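Local coordinates for type III effector Xcv3220-like C-terminal domain-containing protein (Xanthomonas campestris pv. vesicatoria, PDB 4FC9) that is a type III effector secreted into the plant host, its all-helical, bilobal C-terminal domain probably acting as an E3 ubiquitin ligase, at residues 164-169 and 174-179. Sequence-based numbering, arbitrary orientation.
Sequences TRELIV and QDRARF
Glu166 and Arg176 meet nearly coplanar, their carboxylate and guanidinium planes 21° apart, in a salt-bridge network that ties the end of helix 152-171 to the loop following it in this all-helical domain. Glu166 OE1 offers its syn lone pair to Arg176 NH1 at 2.6 Å, while Arg176 NH2 reaches Glu166 OE2 more weakly at 3.3 Å. Arg176 NH2 also donates its other N-H, on the NE side, to Phe179 O at 2.7 Å, so the guanidinium is held from both segments. Bends at chi2 (51°) and chi3 (87°) fold the Arg176 chain back toward the helix, across Val169. There Val169 CG1 sits over one guanidinium face, 3.7 Å from Arg176 NE, which should further limit the group's tilt.

Arg165 crosses Arg176 at about a right angle. Its NH1 pairs with Glu166 OE2, so this carboxylate probably offsets the charge of both arginines; Glu87 and the carbonyl of Pro180 also hold the Arg165 guanidinium. Next to this network, Asp175, salt-bridged to Arg96 of helix 91-101, brings OD1 alongside Ile168 CG2. Ile168 CG2 also lies 4.3 Å from Phe179 CE2, while Phe179 CB packs 3.4 Å from Arg165 NH2.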
ATOM      1  N   THR A 164       1.168  -2.636  -2.543  1.00 18.92           N
ATOM      2  CA  THR A 164       0.066  -2.409  -3.478  1.00 20.11           C
ATOM      3  C   THR A 164       0.528  -2.385  -4.933  1.00 18.85           C
ATOM      4  O   THR A 164      -0.049  -3.059  -5.780  1.00 18.29           O
ATOM      5  CB  THR A 164      -0.688  -1.102  -3.160  1.00 19.25           C
ATOM      6  OG1 THR A 164      -1.384  -1.245  -1.918  1.00 20.20           O
ATOM      7  CG2 THR A 164      -1.695  -0.787  -4.253  1.00 23.92           C
ATOM      8  N   ARG A 165       1.573  -1.616  -5.219  1.00 19.21           N
ATOM      9  CA  ARG A 165       2.057  -1.483  -6.588  1.00 20.41           C
ATOM     10  C   ARG A 165       2.721  -2.771  -7.079  1.00 24.00           C
ATOM     11  O   ARG A 165       2.655  -3.099  -8.262  1.00 26.85           O
ATOM     12  CB  ARG A 165       2.988  -0.267  -6.741  1.00 20.76           C
ATOM     13  CG  ARG A 165       4.326  -0.392  -6.042  1.00 22.40           C
ATOM     14  CD  ARG A 165       5.033   0.956  -5.891  1.00 21.33           C
ATOM     15  NE  ARG A 165       5.352   1.616  -7.159  1.00 25.95           N
ATOM     16  CZ  ARG A 165       6.392   1.307  -7.933  1.00 29.05           C
ATOM     17  NH1 ARG A 165       7.214   0.323  -7.595  1.00 27.77           N
ATOM     18  NH2 ARG A 165       6.602   1.976  -9.056  1.00 30.40           N
ATOM     19  N   GLU A 166       3.335  -3.516  -6.166  1.00 22.00           N
ATOM     20  CA  GLU A 166       3.932  -4.791  -6.534  1.00 21.44           C
ATOM     21  C   GLU A 166       2.863  -5.860  -6.797  1.00 20.59           C
ATOM     22  O   GLU A 166       3.045  -6.730  -7.647  1.00 24.55           O
ATOM     23  CB  GLU A 166       4.941  -5.254  -5.477  1.00 23.48           C
ATOM     24  CG  GLU A 166       6.152  -4.329  -5.337  1.00 25.60           C
ATOM     25  CD  GLU A 166       6.893  -4.120  -6.646  1.00 27.32           C
ATOM     26  OE1 GLU A 166       7.225  -5.131  -7.303  1.00 31.24           O
ATOM     27  OE2 GLU A 166       7.136  -2.950  -7.021  1.00 24.55           O
ATOM     28  N   LEU A 167       1.748  -5.790  -6.077  1.00 20.32           N
ATOM     29  CA  LEU A 167       0.630  -6.699  -6.331  1.00 23.08           C
ATOM     30  C   LEU A 167      -0.039  -6.391  -7.675  1.00 26.19           C
ATOM     31  O   LEU A 167      -0.448  -7.301  -8.399  1.00 28.36           O
ATOM     32  CB  LEU A 167      -0.389  -6.660  -5.185  1.00 20.32           C
ATOM     33  CG  LEU A 167       0.055  -7.275  -3.851  1.00 18.26           C
ATOM     34  CD1 LEU A 167      -0.974  -7.016  -2.763  1.00 18.60           C
ATOM     35  CD2 LEU A 167       0.314  -8.769  -3.989  1.00 21.88           C
ATOM     36  N   ILE A 168      -0.136  -5.107  -8.006  1.00 26.08           N
ATOM     37  CA  ILE A 168      -0.667  -4.681  -9.298  1.00 26.77           C
ATOM     38  C   ILE A 168       0.181  -5.227 -10.447  1.00 28.24           C
ATOM     39  O   ILE A 168      -0.352  -5.760 -11.420  1.00 29.73           O
ATOM     40  CB  ILE A 168      -0.762  -3.140  -9.389  1.00 24.43           C
ATOM     41  CG1 ILE A 168      -1.904  -2.630  -8.508  1.00 23.51           C
ATOM     42  CG2 ILE A 168      -0.969  -2.697 -10.824  1.00 27.58           C
ATOM     43  CD1 ILE A 168      -1.914  -1.130  -8.307  1.00 23.28           C
ATOM     44  N   VAL A 169       1.501  -5.114 -10.317  1.00 30.35           N
ATOM     45  CA  VAL A 169       2.424  -5.572 -11.354  1.00 27.41           C
ATOM     46  C   VAL A 169       2.467  -7.095 -11.466  1.00 26.47           C
ATOM     47  O   VAL A 169       2.662  -7.645 -12.548  1.00 28.15           O
ATOM     48  CB  VAL A 169       3.840  -5.007 -11.124  1.00 30.01           C
ATOM     49  CG1 VAL A 169       4.845  -5.617 -12.091  1.00 31.29           C
ATOM     50  CG2 VAL A 169       3.817  -3.496 -11.261  1.00 29.34           C
ATOM     51  N   GLN A 174       2.683  -6.147 -17.517  1.00 37.60           N
ATOM     52  CA  GLN A 174       2.931  -5.056 -18.462  1.00 40.40           C
ATOM     53  C   GLN A 174       2.894  -3.683 -17.792  1.00 42.61           C
ATOM     54  O   GLN A 174       3.336  -2.687 -18.374  1.00 45.77           O
ATOM     55  CB  GLN A 174       1.922  -5.095 -19.613  1.00 44.67           C
ATOM     56  CG  GLN A 174       0.528  -4.604 -19.251  1.00 49.27           C
ATOM     57  CD  GLN A 174      -0.349  -5.686 -18.641  1.00 53.81           C
ATOM     58  OE1 GLN A 174       0.142  -6.718 -18.181  1.00 53.67           O
ATOM     59  NE2 GLN A 174      -1.657  -5.454 -18.642  1.00 54.40           N
ATOM     60  N   ASP A 175       2.358  -3.636 -16.573  1.00 37.80           N
ATOM     61  CA  ASP A 175       2.280  -2.398 -15.806  1.00 34.80           C
ATOM     62  C   ASP A 175       3.616  -2.055 -15.151  1.00 35.81           C
ATOM     63  O   ASP A 175       3.764  -0.987 -14.562  1.00 35.43           O
ATOM     64  CB  ASP A 175       1.189  -2.489 -14.735  1.00 34.63           C
ATOM     65  CG  ASP A 175      -0.189  -2.127 -15.262  1.00 38.84           C
ATOM     66  OD1 ASP A 175      -1.045  -1.726 -14.447  1.00 41.28           O
ATOM     67  OD2 ASP A 175      -0.423  -2.239 -16.482  1.00 43.70           O
ATOM     68  N   ARG A 176       4.583  -2.965 -15.251  1.00 34.42           N
ATOM     69  CA  ARG A 176       5.899  -2.744 -14.668  1.00 32.35           C
ATOM     70  C   ARG A 176       6.574  -1.529 -15.293  1.00 39.11           C
ATOM     71  O   ARG A 176       7.280  -0.780 -14.614  1.00 43.60           O
ATOM     72  CB  ARG A 176       6.783  -3.987 -14.817  1.00 34.00           C
ATOM     73  CG  ARG A 176       8.230  -3.787 -14.367  1.00 35.23           C
ATOM     74  CD  ARG A 176       8.306  -3.185 -12.965  1.00 37.91           C
ATOM     75  NE  ARG A 176       8.266  -4.194 -11.917  1.00 39.00           N
ATOM     76  CZ  ARG A 176       7.952  -3.941 -10.652  1.00 31.84           C
ATOM     77  NH1 ARG A 176       7.954  -4.921  -9.764  1.00 34.99           N
ATOM     78  NH2 ARG A 176       7.633  -2.710 -10.276  1.00 29.55           N
ATOM     79  N   ALA A 177       6.352  -1.328 -16.586  1.00 42.92           N
ATOM     80  CA  ALA A 177       6.933  -0.183 -17.270  1.00 42.25           C
ATOM     81  C   ALA A 177       6.416   1.120 -16.672  1.00 41.63           C
ATOM     82  O   ALA A 177       7.136   2.115 -16.627  1.00 48.69           O
ATOM     83  CB  ALA A 177       6.641  -0.245 -18.754  1.00 43.17           C
ATOM     84  N   ARG A 178       5.172   1.103 -16.201  1.00 39.30           N
ATOM     85  CA  ARG A 178       4.542   2.300 -15.645  1.00 38.58           C
ATOM     86  C   ARG A 178       4.902   2.500 -14.180  1.00 35.51           C
ATOM     87  O   ARG A 178       5.025   3.628 -13.696  1.00 36.29           O
ATOM     88  CB  ARG A 178       3.024   2.218 -15.799  1.00 41.76           C
ATOM     89  CG  ARG A 178       2.301   3.479 -15.375  1.00 44.49           C
ATOM     90  CD  ARG A 178       0.925   3.556 -16.005  1.00 47.69           C
ATOM     91  NE  ARG A 178       0.304   4.859 -15.799  1.00 50.09           N
ATOM     92  CZ  ARG A 178       0.560   5.932 -16.540  1.00 60.07           C
ATOM     93  NH1 ARG A 178       1.437   5.859 -17.533  1.00 66.16           N
ATOM     94  NH2 ARG A 178      -0.056   7.081 -16.288  1.00 64.09           N
ATOM     95  N   PHE A 179       5.059   1.388 -13.475  1.00 38.14           N
ATOM     96  CA  PHE A 179       5.403   1.406 -12.065  1.00 32.61           C
ATOM     97  C   PHE A 179       6.686   0.625 -11.891  1.00 33.82           C
ATOM     98  O   PHE A 179       6.661  -0.570 -11.593  1.00 33.74           O
ATOM     99  CB  PHE A 179       4.272   0.799 -11.240  1.00 30.78           C
ATOM    100  CG  PHE A 179       2.923   1.379 -11.562  1.00 33.64           C
ATOM    101  CD1 PHE A 179       2.751   2.754 -11.645  1.00 35.98           C
ATOM    102  CD2 PHE A 179       1.843   0.553 -11.816  1.00 31.48           C
ATOM    103  CE1 PHE A 179       1.523   3.297 -11.953  1.00 37.05           C
ATOM    104  CE2 PHE A 179       0.609   1.089 -12.126  1.00 37.50           C
ATOM    105  CZ  PHE A 179       0.449   2.462 -12.196  1.00 40.23           C
TER